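Local coordinates for protein shikimate dehydrogenase (NADP(+)) (Listeria monocytogenes, PDB 3TNL) that catalyses the reversible NADPH-linked reduction of 3-dehydroshikimate to shikimate, a step of the chorismate pathway that feeds aromatic amino acid synthesis, at residues Gly164-Ile169 and Thr231-Val236; Thr139-Ala144 and Ile258-Val263; Lys77-Val82 and Met98-Asn103. One frame throughout, in Å; residues are numbered along the deposited sequence.

Contact 1 of 3, residues Gly164-Ile169 and Thr231-Val236; sequences GAATAI and TNATGV. With NAD (nicotinamide-adenine-dinucleotide), chain H.
With CG1 lying beside its own backbone N (chi1 -73°) and the chain extended beyond it (chi2 163°), Ile169 carries its terminal CD1 to the methyl of Ala233, 4.4 Å from CD1 to CB. One helical turn earlier the fit is tighter: Ala166 CB meets Ala233 CB methyl to methyl at 3.7 Å, so that a single small side chain just past the end of strand 229-232 abuts two positions of the helix. This is the dinucleotide-binding corner of a Rossmann fold, with the first residues of helix 164-175 facing the pyrophosphate and Ala166 fitting the last position of a GxGxxA pattern. Gly164 N donates to NAD O2A and Ala165 N to NAD O2N, each at 2.9 Å and nearly straight. A water ties both segments to the cofactor: it accepts from Ala166 N (3.0 Å) and donates to Ala233 O (2.7 Å) and to NAD O2N (2.6 Å). Past Ala233 the chain is braced by an ST turn, Thr234 OG1 accepting from Val236 N, while the same hydroxyl donates to Asn232 OD1, in the carbonyl plane and on a lone pair. Val236 CG2 then touches the adenine at NAD C6A, 3.5 Å away.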
loop_
_atom_site.group_PDB
_atom_site.type_symbol
_atom_site.label_atom_id
_atom_site.label_comp_id
_atom_site.label_asym_id
_atom_site.label_seq_id
_atom_site.Cartn_x
_atom_site.Cartn_y
_atom_site.Cartn_z
ATOM N N GLY B 164 9.234 -3.737 -25.811
ATOM C CA GLY B 164 9.531 -4.363 -24.525
ATOM C C GLY B 164 9.342 -5.859 -24.507
ATOM O O GLY B 164 10.222 -6.601 -24.056
ATOM N N ALA B 165 8.188 -6.317 -24.990
ATOM C CA ALA B 165 7.889 -7.730 -24.987
ATOM C C ALA B 165 8.848 -8.512 -25.886
ATOM O O ALA B 165 9.388 -9.549 -25.477
ATOM C CB ALA B 165 6.430 -7.984 -25.431
ATOM N N ALA B 166 9.070 -8.028 -27.103
ATOM C CA ALA B 166 9.943 -8.736 -28.017
ATOM C C ALA B 166 11.351 -8.806 -27.495
ATOM O O ALA B 166 12.042 -9.820 -27.683
ATOM C CB ALA B 166 9.947 -8.077 -29.407
ATOM N N THR B 167 11.819 -7.708 -26.913
ATOM C CA THR B 167 13.194 -7.659 -26.395
ATOM C C THR B 167 13.405 -8.688 -25.283
ATOM O O THR B 167 14.382 -9.454 -25.284
ATOM C CB THR B 167 13.579 -6.246 -25.931
ATOM O OG1 THR B 167 13.433 -5.326 -27.025
ATOM C CG2 THR B 167 15.030 -6.234 -25.445
ATOM N N ALA B 168 12.469 -8.738 -24.346
ATOM C CA ALA B 168 12.550 -9.674 -23.248
ATOM C C ALA B 168 12.447 -11.117 -23.723
ATOM O O ALA B 168 13.186 -11.974 -23.247
ATOM C CB ALA B 168 11.474 -9.366 -22.218
ATOM N N ILE B 169 11.565 -11.387 -24.689
ATOM C CA ILE B 169 11.407 -12.718 -25.217
ATOM C C ILE B 169 12.656 -13.154 -25.962
ATOM O O ILE B 169 13.137 -14.282 -25.782
ATOM C CB ILE B 169 10.167 -12.805 -26.171
ATOM C CG1 ILE B 169 8.879 -12.760 -25.364
ATOM C CG2 ILE B 169 10.188 -14.114 -27.026
ATOM C CD1 ILE B 169 7.635 -12.437 -26.200
ATOM N N THR B 231 6.487 -16.042 -34.041
ATOM C CA THR B 231 5.834 -15.282 -32.987
ATOM C C THR B 231 5.603 -13.832 -33.318
ATOM O O THR B 231 6.480 -13.164 -33.834
ATOM C CB THR B 231 6.782 -15.292 -31.725
ATOM O OG1 THR B 231 6.995 -16.651 -31.316
ATOM C CG2 THR B 231 6.210 -14.467 -30.552
ATOM N N ASN B 232 4.403 -13.347 -33.048
ATOM C CA ASN B 232 4.119 -11.943 -33.129
ATOM C C ASN B 232 4.305 -11.328 -31.740
ATOM O O ASN B 232 3.644 -11.714 -30.781
ATOM C CB ASN B 232 2.681 -11.629 -33.540
ATOM C CG ASN B 232 2.410 -10.136 -33.473
ATOM O OD1 ASN B 232 3.079 -9.346 -34.169
ATOM N ND2 ASN B 232 1.517 -9.707 -32.571
ATOM N N ALA B 233 5.184 -10.348 -31.654
ATOM C CA ALA B 233 5.412 -9.583 -30.424
ATOM C C ALA B 233 5.294 -8.092 -30.725
ATOM O O ALA B 233 6.105 -7.274 -30.285
ATOM C CB ALA B 233 6.734 -9.956 -29.733
ATOM N N THR B 234 4.314 -7.738 -31.551
ATOM C CA THR B 234 3.975 -6.348 -31.848
ATOM C C THR B 234 2.540 -6.118 -31.422
ATOM O O THR B 234 1.824 -7.074 -31.080
ATOM C CB THR B 234 4.032 -6.001 -33.354
ATOM O OG1 THR B 234 2.942 -6.645 -34.031
ATOM C CG2 THR B 234 5.385 -6.394 -34.005
ATOM N N GLY B 235 2.111 -4.866 -31.458
ATOM C CA GLY B 235 0.719 -4.539 -31.190
ATOM C C GLY B 235 -0.254 -4.902 -32.321
ATOM O O GLY B 235 -1.476 -4.781 -32.169
ATOM N N VAL B 236 0.267 -5.340 -33.471
ATOM C CA VAL B 236 -0.628 -5.704 -34.603
ATOM C C VAL B 236 -1.487 -6.907 -34.231
ATOM O O VAL B 236 -0.967 -7.896 -33.670
ATOM C CB VAL B 236 0.193 -5.948 -35.878
ATOM C CG1 VAL B 236 -0.723 -6.247 -37.055
ATOM C CG2 VAL B 236 1.052 -4.697 -36.164
HETATM P PA NAD H . 6.186 -1.540 -27.528
HETATM O O1A NAD H . 5.449 -0.214 -27.700
HETATM O O2A NAD H . 7.356 -1.594 -26.564
HETATM O O5B NAD H . 6.607 -2.089 -28.993
HETATM C C5B NAD H . 5.752 -2.053 -30.136
HETATM C C4B NAD H . 6.308 -2.983 -31.221
HETATM O O4B NAD H . 5.328 -3.126 -32.262
HETATM C C3B NAD H . 7.503 -2.390 -31.940
HETATM O O3B NAD H . 8.341 -3.484 -32.391
HETATM C C2B NAD H . 6.925 -1.690 -33.147
HETATM O O2B NAD H . 7.829 -1.607 -34.240
HETATM C C1B NAD H . 5.778 -2.614 -33.498
HETATM N N9A NAD H . 4.648 -2.031 -34.231
HETATM C C8A NAD H . 3.695 -1.234 -33.692
HETATM N N7A NAD H . 2.773 -0.943 -34.634
HETATM C C5A NAD H . 3.106 -1.560 -35.796
HETATM C C6A NAD H . 2.596 -1.660 -37.074
HETATM N N6A NAD H . 1.453 -1.046 -37.398
HETATM N N1A NAD H . 3.218 -2.430 -37.994
HETATM C C2A NAD H . 4.375 -3.071 -37.692
HETATM N N3A NAD H . 4.941 -3.020 -36.465
HETATM C C4A NAD H . 4.346 -2.287 -35.498
HETATM O O3 NAD H . 5.059 -2.600 -27.122
HETATM P PN NAD H . 5.214 -3.877 -26.158
HETATM O O1N NAD H . 5.097 -3.498 -24.703
HETATM O O2N NAD H . 6.390 -4.734 -26.633
HETATM O O5D NAD H . 3.851 -4.694 -26.427
HETATM C C5D NAD H . 3.621 -5.235 -27.722
HETATM C C4D NAD H . 2.433 -6.161 -27.550
HETATM O O4D NAD H . 2.737 -7.140 -26.541
HETATM C C3D NAD H . 1.207 -5.409 -27.057
HETATM O O3D NAD H . 0.086 -5.803 -27.853
HETATM C C2D NAD H . 1.039 -5.853 -25.614
HETATM O O2D NAD H . -0.330 -5.785 -25.156
HETATM C C1D NAD H . 1.604 -7.267 -25.663
HETATM N N1N NAD H . 2.104 -7.816 -24.400
HETATM C C2N NAD H . 1.587 -8.966 -23.927
HETATM C C3N NAD H . 2.056 -9.521 -22.741
HETATM C C7N NAD H . 1.504 -10.797 -22.193
HETATM O O7N NAD H . 1.694 -10.987 -20.992
HETATM N N7N NAD H . 0.875 -11.671 -23.007
HETATM C C4N NAD H . 3.076 -8.864 -22.035
HETATM C C5N NAD H . 3.597 -7.680 -22.547
HETATM C C6N NAD H . 3.090 -7.164 -23.740
HETATM O O HOH W 1 7.644 -5.864 -28.556
#

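Contact 2 of 3, residues Thr139-Ala144 and Ile258-Val263; sequences TGYMRA and IVSDVV. With NAD (nicotinamide-adenine-dinucleotide), chain H.
A single hydroxyl-to-hydroxyl bond joins Tyr141 and Ser260: no other residues of the two segments come within 4.5 Å of each other, and the nearest CA atoms, those of Tyr141 and Val262, stay 8.2 Å apart. The phenol bridges the distance to Ser260. With CG anti to the backbone N (chi1 178°), the ring reaches out from helix 137-147 and brings OH to within 2.7 Å of Ser260 OG; either oxygen could be the donor. The serine hydroxyl comes in at the ring edge, near its plane, with OG also 3.3 Å from Tyr141 CE1. Both residues are buried, and the phenol oxygen has two hydroxyl partners, Ser260 OG and Thr231 OG1. The bridge ties the helix to strand 258-261 in the parallel sheet of the Rossmann fold, whose strand order is 3-2-1-4-5-6; Ile169 of helix 164-175 packs against both Tyr141 and Val262. Where the strand ends, an Asx turn shapes the chain: Val263 N donates to Asp261 OD2 at 3.1 Å, arriving from above the carboxylate plane. Just beyond the strand Val262 handles the cofactor twice, its carbonyl O accepting from the carboxamide NAD N7N (3.0 Å, 160° at the hydrogen) and its CG2 lying 3.2 Å from the ribose oxygen NAD O4D.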
loop_
_atom_site.group_PDB
_atom_site.type_symbol
_atom_site.label_atom_id
_atom_site.label_comp_id
_atom_site.label_asym_id
_atom_site.label_seq_id
_atom_site.Cartn_x
_atom_site.Cartn_y
_atom_site.Cartn_z
ATOM N N THR B 139 10.606 -15.027 -19.323
ATOM C CA THR B 139 10.469 -16.281 -18.641
ATOM C C THR B 139 9.013 -16.771 -18.701
ATOM O O THR B 139 8.759 -17.947 -18.925
ATOM C CB THR B 139 11.011 -16.162 -17.198
ATOM O OG1 THR B 139 12.442 -16.059 -17.293
ATOM C CG2 THR B 139 10.633 -17.395 -16.334
ATOM N N GLY B 140 8.062 -15.854 -18.531
ATOM C CA GLY B 140 6.639 -16.199 -18.591
ATOM C C GLY B 140 6.275 -16.742 -19.972
ATOM O O GLY B 140 5.554 -17.731 -20.101
ATOM N N TYR B 141 6.800 -16.085 -21.000
ATOM C CA TYR B 141 6.576 -16.513 -22.384
ATOM C C TYR B 141 7.117 -17.929 -22.620
ATOM O O TYR B 141 6.420 -18.799 -23.135
ATOM C CB TYR B 141 7.213 -15.503 -23.365
ATOM C CG TYR B 141 7.040 -15.928 -24.807
ATOM C CD1 TYR B 141 5.871 -15.609 -25.511
ATOM C CD2 TYR B 141 8.018 -16.642 -25.454
ATOM C CE1 TYR B 141 5.675 -16.037 -26.801
ATOM C CE2 TYR B 141 7.853 -17.072 -26.758
ATOM C CZ TYR B 141 6.683 -16.770 -27.429
ATOM O OH TYR B 141 6.511 -17.186 -28.718
ATOM N N MET B 142 8.332 -18.186 -22.188
ATOM C CA MET B 142 8.961 -19.458 -22.391
ATOM C C MET B 142 8.255 -20.568 -21.615
ATOM O O MET B 142 8.099 -21.678 -22.110
ATOM C CB MET B 142 10.448 -19.373 -22.043
ATOM C CG MET B 142 11.230 -18.388 -22.885
ATOM S SD MET B 142 11.379 -18.815 -24.637
ATOM C CE MET B 142 12.375 -20.314 -24.545
ATOM N N ARG B 143 7.849 -20.264 -20.387
ATOM C CA ARG B 143 7.177 -21.247 -19.560
ATOM C C ARG B 143 5.855 -21.620 -20.169
ATOM O O ARG B 143 5.479 -22.806 -20.195
ATOM C CB ARG B 143 7.007 -20.685 -18.135
ATOM C CG ARG B 143 6.316 -21.634 -17.167
ATOM C CD ARG B 143 7.069 -22.920 -16.977
ATOM N NE ARG B 143 6.411 -23.760 -15.973
ATOM C CZ ARG B 143 6.580 -23.654 -14.651
ATOM N NH1 ARG B 143 7.372 -22.727 -14.129
ATOM N NH2 ARG B 143 5.938 -24.482 -13.839
ATOM N N ALA B 144 5.131 -20.623 -20.685
ATOM C CA ALA B 144 3.840 -20.902 -21.297
ATOM C C ALA B 144 4.003 -21.870 -22.488
ATOM O O ALA B 144 3.197 -22.767 -22.681
ATOM C CB ALA B 144 3.169 -19.580 -21.732
ATOM N N ILE B 258 4.622 -23.886 -35.174
ATOM C CA ILE B 258 3.883 -23.307 -34.043
ATOM C C ILE B 258 3.788 -21.838 -34.329
ATOM O O ILE B 258 4.826 -21.198 -34.597
ATOM C CB ILE B 258 4.647 -23.482 -32.721
ATOM C CG1 ILE B 258 4.840 -24.967 -32.448
ATOM C CG2 ILE B 258 3.875 -22.832 -31.560
ATOM C CD1 ILE B 258 6.023 -25.208 -31.476
ATOM N N VAL B 259 2.588 -21.263 -34.233
ATOM C CA VAL B 259 2.430 -19.807 -34.396
ATOM C C VAL B 259 1.933 -19.260 -33.051
ATOM O O VAL B 259 0.932 -19.728 -32.488
ATOM C CB VAL B 259 1.500 -19.427 -35.558
ATOM C CG1 VAL B 259 1.383 -17.900 -35.648
ATOM C CG2 VAL B 259 2.055 -20.011 -36.863
ATOM N N SER B 260 2.666 -18.283 -32.548
ATOM C CA SER B 260 2.442 -17.709 -31.228
ATOM C C SER B 260 2.176 -16.217 -31.290
ATOM O O SER B 260 2.766 -15.540 -32.122
ATOM C CB SER B 260 3.721 -17.998 -30.414
ATOM O OG SER B 260 3.894 -17.116 -29.326
ATOM N N ASP B 261 1.251 -15.702 -30.466
ATOM C CA ASP B 261 1.017 -14.261 -30.404
ATOM C C ASP B 261 1.062 -13.849 -28.951
ATOM O O ASP B 261 0.579 -14.588 -28.090
ATOM C CB ASP B 261 -0.349 -13.913 -31.043
ATOM C CG ASP B 261 -0.372 -12.504 -31.650
ATOM O OD1 ASP B 261 -0.883 -12.367 -32.801
ATOM O OD2 ASP B 261 0.174 -11.576 -31.028
ATOM N N VAL B 262 1.701 -12.726 -28.671
ATOM C CA VAL B 262 1.707 -12.157 -27.324
ATOM C C VAL B 262 0.327 -11.567 -27.004
ATOM O O VAL B 262 -0.039 -11.422 -25.850
ATOM C CB VAL B 262 2.799 -11.093 -27.132
ATOM C CG1 VAL B 262 4.201 -11.718 -27.253
ATOM C CG2 VAL B 262 2.579 -9.896 -28.074
ATOM N N VAL B 263 -0.447 -11.232 -28.030
ATOM C CA VAL B 263 -1.784 -10.691 -27.832
ATOM C C VAL B 263 -2.754 -11.797 -27.319
ATOM O O VAL B 263 -2.695 -12.941 -27.767
ATOM C CB VAL B 263 -2.339 -10.099 -29.181
ATOM C CG1 VAL B 263 -3.825 -9.669 -29.039
ATOM C CG2 VAL B 263 -1.431 -8.956 -29.700
HETATM P PA NAD H . 6.186 -1.540 -27.528
HETATM O O1A NAD H . 5.449 -0.214 -27.700
HETATM O O2A NAD H . 7.356 -1.594 -26.564
HETATM O O5B NAD H . 6.607 -2.089 -28.993
HETATM C C5B NAD H . 5.752 -2.053 -30.136
HETATM C C4B NAD H . 6.308 -2.983 -31.221
HETATM O O4B NAD H . 5.328 -3.126 -32.262
HETATM C C3B NAD H . 7.503 -2.390 -31.940
HETATM O O3B NAD H . 8.341 -3.484 -32.391
HETATM C C2B NAD H . 6.925 -1.690 -33.147
HETATM O O2B NAD H . 7.829 -1.607 -34.240
HETATM C C1B NAD H . 5.778 -2.614 -33.498
HETATM N N9A NAD H . 4.648 -2.031 -34.231
HETATM C C8A NAD H . 3.695 -1.234 -33.692
HETATM N N7A NAD H . 2.773 -0.943 -34.634
HETATM C C5A NAD H . 3.106 -1.560 -35.796
HETATM C C6A NAD H . 2.596 -1.660 -37.074
HETATM N N6A NAD H . 1.453 -1.046 -37.398
HETATM N N1A NAD H . 3.218 -2.430 -37.994
HETATM C C2A NAD H . 4.375 -3.071 -37.692
HETATM N N3A NAD H . 4.941 -3.020 -36.465
HETATM C C4A NAD H . 4.346 -2.287 -35.498
HETATM O O3 NAD H . 5.059 -2.600 -27.122
HETATM P PN NAD H . 5.214 -3.877 -26.158
HETATM O O1N NAD H . 5.097 -3.498 -24.703
HETATM O O2N NAD H . 6.390 -4.734 -26.633
HETATM O O5D NAD H . 3.851 -4.694 -26.427
HETATM C C5D NAD H . 3.621 -5.235 -27.722
HETATM C C4D NAD H . 2.433 -6.161 -27.550
HETATM O O4D NAD H . 2.737 -7.140 -26.541
HETATM C C3D NAD H . 1.207 -5.409 -27.057
HETATM O O3D NAD H . 0.086 -5.803 -27.853
HETATM C C2D NAD H . 1.039 -5.853 -25.614
HETATM O O2D NAD H . -0.330 -5.785 -25.156
HETATM C C1D NAD H . 1.604 -7.267 -25.663
HETATM N N1N NAD H . 2.104 -7.816 -24.400
HETATM C C2N NAD H . 1.587 -8.966 -23.927
HETATM C C3N NAD H . 2.056 -9.521 -22.741
HETATM C C7N NAD H . 1.504 -10.797 -22.193
HETATM O O7N NAD H . 1.694 -10.987 -20.992
HETATM N N7N NAD H . 0.875 -11.671 -23.007
HETATM C C4N NAD H . 3.076 -8.864 -22.035
HETATM C C5N NAD H . 3.597 -7.680 -22.547
HETATM C C6N NAD H . 3.090 -7.164 -23.740
#

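Contact 3 of 3, residues Lys77-Val82 and Met98-Asn103; sequences KELKDV and MPNKTN
Leu79 and Asn100 meet inside the substrate-binding domain, an alpha/beta unit built on a mixed sheet, where helix 79-88 faces the loop that follows strand 93-96. Their CA atoms are 7.3 Å apart, and the leucine fills the gap between the backbones. Its CG is anti to the backbone N (chi1 -173°), and chi2 of 64° spreads the two methyls over the loop. CD1 sits almost squarely above one face of the Asn100 amide, 3.9 Å from CG. CD2 lies on the same side of that amide plane but beyond its CB-OD1 edge, 4.0 Å from Asn100 OD1 and equally far from CB. The two side chains run past one another in opposite directions.

Asn100 reaches this position with CG beside its own backbone N (chi1 -52°), and the amide is anchored by its nitrogen: ND2 donates to Val74 O, with a weaker bond to Ile43 O. Leu79 itself also packs on Ile43, of strand 38-44. In the loop, a cis peptide precedes Pro99, and Lys101, the probable proton acceptor, has its CB directed away from the helix. On the dimer side Asp81 OD2 is hydrogen-bonded to Gln84 NE2 of the second subunit. Asn103 completes the seat of the leucine: its CB lies 4.1 Å from Leu79 CD2.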
loop_
_atom_site.group_PDB
_atom_site.type_symbol
_atom_site.label_atom_id
_atom_site.label_comp_id
_atom_site.label_asym_id
_atom_site.label_seq_id
_atom_site.Cartn_x
_atom_site.Cartn_y
_atom_site.Cartn_z
ATOM N N LYS B 77 8.528 11.492 -13.359
ATOM C CA LYS B 77 8.658 12.489 -12.285
ATOM C C LYS B 77 8.547 11.932 -10.888
ATOM O O LYS B 77 9.119 12.502 -9.954
ATOM C CB LYS B 77 7.622 13.615 -12.456
ATOM C CG LYS B 77 7.685 14.698 -11.374
ATOM C CD LYS B 77 6.746 15.872 -11.655
ATOM C CE LYS B 77 6.984 17.016 -10.659
ATOM N NZ LYS B 77 6.240 18.271 -11.014
ATOM N N GLU B 78 7.827 10.822 -10.750
ATOM C CA GLU B 78 7.562 10.220 -9.442
ATOM C C GLU B 78 8.469 9.033 -9.085
ATOM O O GLU B 78 8.580 8.685 -7.902
ATOM C CB GLU B 78 6.116 9.689 -9.374
ATOM C CG GLU B 78 4.975 10.730 -9.528
ATOM C CD GLU B 78 4.685 11.134 -10.965
ATOM O OE1 GLU B 78 4.968 10.365 -11.905
ATOM O OE2 GLU B 78 4.148 12.260 -11.148
ATOM N N LEU B 79 9.134 8.442 -10.071
ATOM C CA LEU B 79 9.832 7.187 -9.846
ATOM C C LEU B 79 10.845 7.159 -8.714
ATOM O O LEU B 79 10.800 6.223 -7.884
ATOM C CB LEU B 79 10.442 6.643 -11.144
ATOM C CG LEU B 79 11.058 5.260 -11.086
ATOM C CD1 LEU B 79 10.003 4.194 -10.774
ATOM C CD2 LEU B 79 11.721 4.969 -12.454
ATOM N N LYS B 80 11.781 8.104 -8.704
ATOM C CA LYS B 80 12.821 8.129 -7.680
ATOM C C LYS B 80 12.200 8.181 -6.283
ATOM O O LYS B 80 12.558 7.375 -5.407
ATOM C CB LYS B 80 13.793 9.329 -7.881
ATOM C CG LYS B 80 14.963 9.368 -6.884
ATOM C CD LYS B 80 15.955 10.512 -7.134
ATOM C CE LYS B 80 17.205 10.338 -6.240
ATOM N NZ LYS B 80 18.224 11.446 -6.369
ATOM N N ASP B 81 11.273 9.123 -6.085
ATOM C CA ASP B 81 10.621 9.307 -4.790
ATOM C C ASP B 81 9.826 8.088 -4.362
ATOM O O ASP B 81 9.799 7.743 -3.190
ATOM C CB ASP B 81 9.715 10.550 -4.808
ATOM C CG ASP B 81 10.466 11.858 -4.765
ATOM O OD1 ASP B 81 11.676 11.880 -4.462
ATOM O OD2 ASP B 81 9.777 12.890 -4.995
ATOM N N VAL B 82 9.165 7.423 -5.312
ATOM C CA VAL B 82 8.374 6.231 -4.999
ATOM C C VAL B 82 9.289 5.096 -4.566
ATOM O O VAL B 82 8.988 4.416 -3.598
ATOM C CB VAL B 82 7.467 5.860 -6.153
ATOM C CG1 VAL B 82 6.860 4.497 -5.944
ATOM C CG2 VAL B 82 6.354 6.905 -6.286
ATOM N N MET B 98 5.363 0.291 -17.970
ATOM C CA MET B 98 5.630 1.548 -18.675
ATOM C C MET B 98 5.163 2.728 -17.848
ATOM O O MET B 98 4.099 2.702 -17.271
ATOM C CB MET B 98 4.948 1.587 -20.044
ATOM C CG MET B 98 5.525 0.654 -21.082
ATOM S SD MET B 98 4.755 0.894 -22.711
ATOM C CE MET B 98 5.764 -0.227 -23.690
ATOM N N PRO B 99 5.941 3.815 -17.850
ATOM C CA PRO B 99 7.183 4.095 -18.581
ATOM C C PRO B 99 8.472 3.902 -17.774
ATOM O O PRO B 99 9.483 4.511 -18.078
ATOM C CB PRO B 99 7.017 5.593 -18.857
ATOM C CG PRO B 99 6.425 6.095 -17.561
ATOM C CD PRO B 99 5.462 5.016 -17.138
ATOM N N ASN B 100 8.440 3.033 -16.764
ATOM C CA ASN B 100 9.545 2.926 -15.817
ATOM C C ASN B 100 10.491 1.737 -15.898
ATOM O O ASN B 100 11.464 1.699 -15.144
ATOM C CB ASN B 100 8.916 2.859 -14.406
ATOM C CG ASN B 100 7.947 3.986 -14.140
ATOM O OD1 ASN B 100 8.259 5.120 -14.383
ATOM N ND2 ASN B 100 6.763 3.663 -13.641
ATOM N N LYS B 101 10.235 0.795 -16.800
ATOM C CA LYS B 101 11.022 -0.458 -16.803
ATOM C C LYS B 101 12.493 -0.318 -17.155
ATOM O O LYS B 101 13.310 -1.066 -16.653
ATOM C CB LYS B 101 10.369 -1.509 -17.690
ATOM C CG LYS B 101 8.984 -1.872 -17.245
ATOM C CD LYS B 101 8.398 -3.019 -18.053
ATOM C CE LYS B 101 8.182 -2.654 -19.506
ATOM N NZ LYS B 101 7.637 -3.817 -20.299
ATOM N N THR B 102 12.820 0.602 -18.050
ATOM C CA THR B 102 14.216 0.788 -18.437
ATOM C C THR B 102 14.987 1.808 -17.596
ATOM O O THR B 102 16.202 1.889 -17.708
ATOM C CB THR B 102 14.345 1.127 -19.925
ATOM O OG1 THR B 102 13.740 2.392 -20.185
ATOM C CG2 THR B 102 13.702 0.071 -20.781
ATOM N N ASN B 103 14.299 2.572 -16.744
ATOM C CA ASN B 103 14.968 3.549 -15.881
ATOM C C ASN B 103 15.176 3.103 -14.441
ATOM O O ASN B 103 16.078 3.578 -13.775
ATOM C CB ASN B 103 14.153 4.852 -15.797
ATOM C CG ASN B 103 14.215 5.700 -17.063
ATOM O OD1 ASN B 103 15.098 5.552 -17.886
ATOM N ND2 ASN B 103 13.267 6.633 -17.186
#

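Overall arrangement
Contacts 1 and 2, with centres about 10 Å apart, join directly, through side chains of two neighbouring strands and the helices packed on them. Thr231 OG1 meets Tyr141 OH at 2.7 Å, Asn232 ND2 meets Asp261 OD2 at 2.8 Å, and Ile169 CD1 packs on Val262 CG1 at 3.7 Å. They share NAD: contact 1 lies along the pyrophosphate and adenosine and reaches the nicotinamide ribose, while contact 2 holds the carboxamide. Contact 3 belongs to the other domain, its centre about 22 Å from that of contact 1 and about 27 Å from that of contact 2. Its loop nevertheless faces the cleft, since Met98 touches NAD, while the Asn100 side chain stays about 13 Å away.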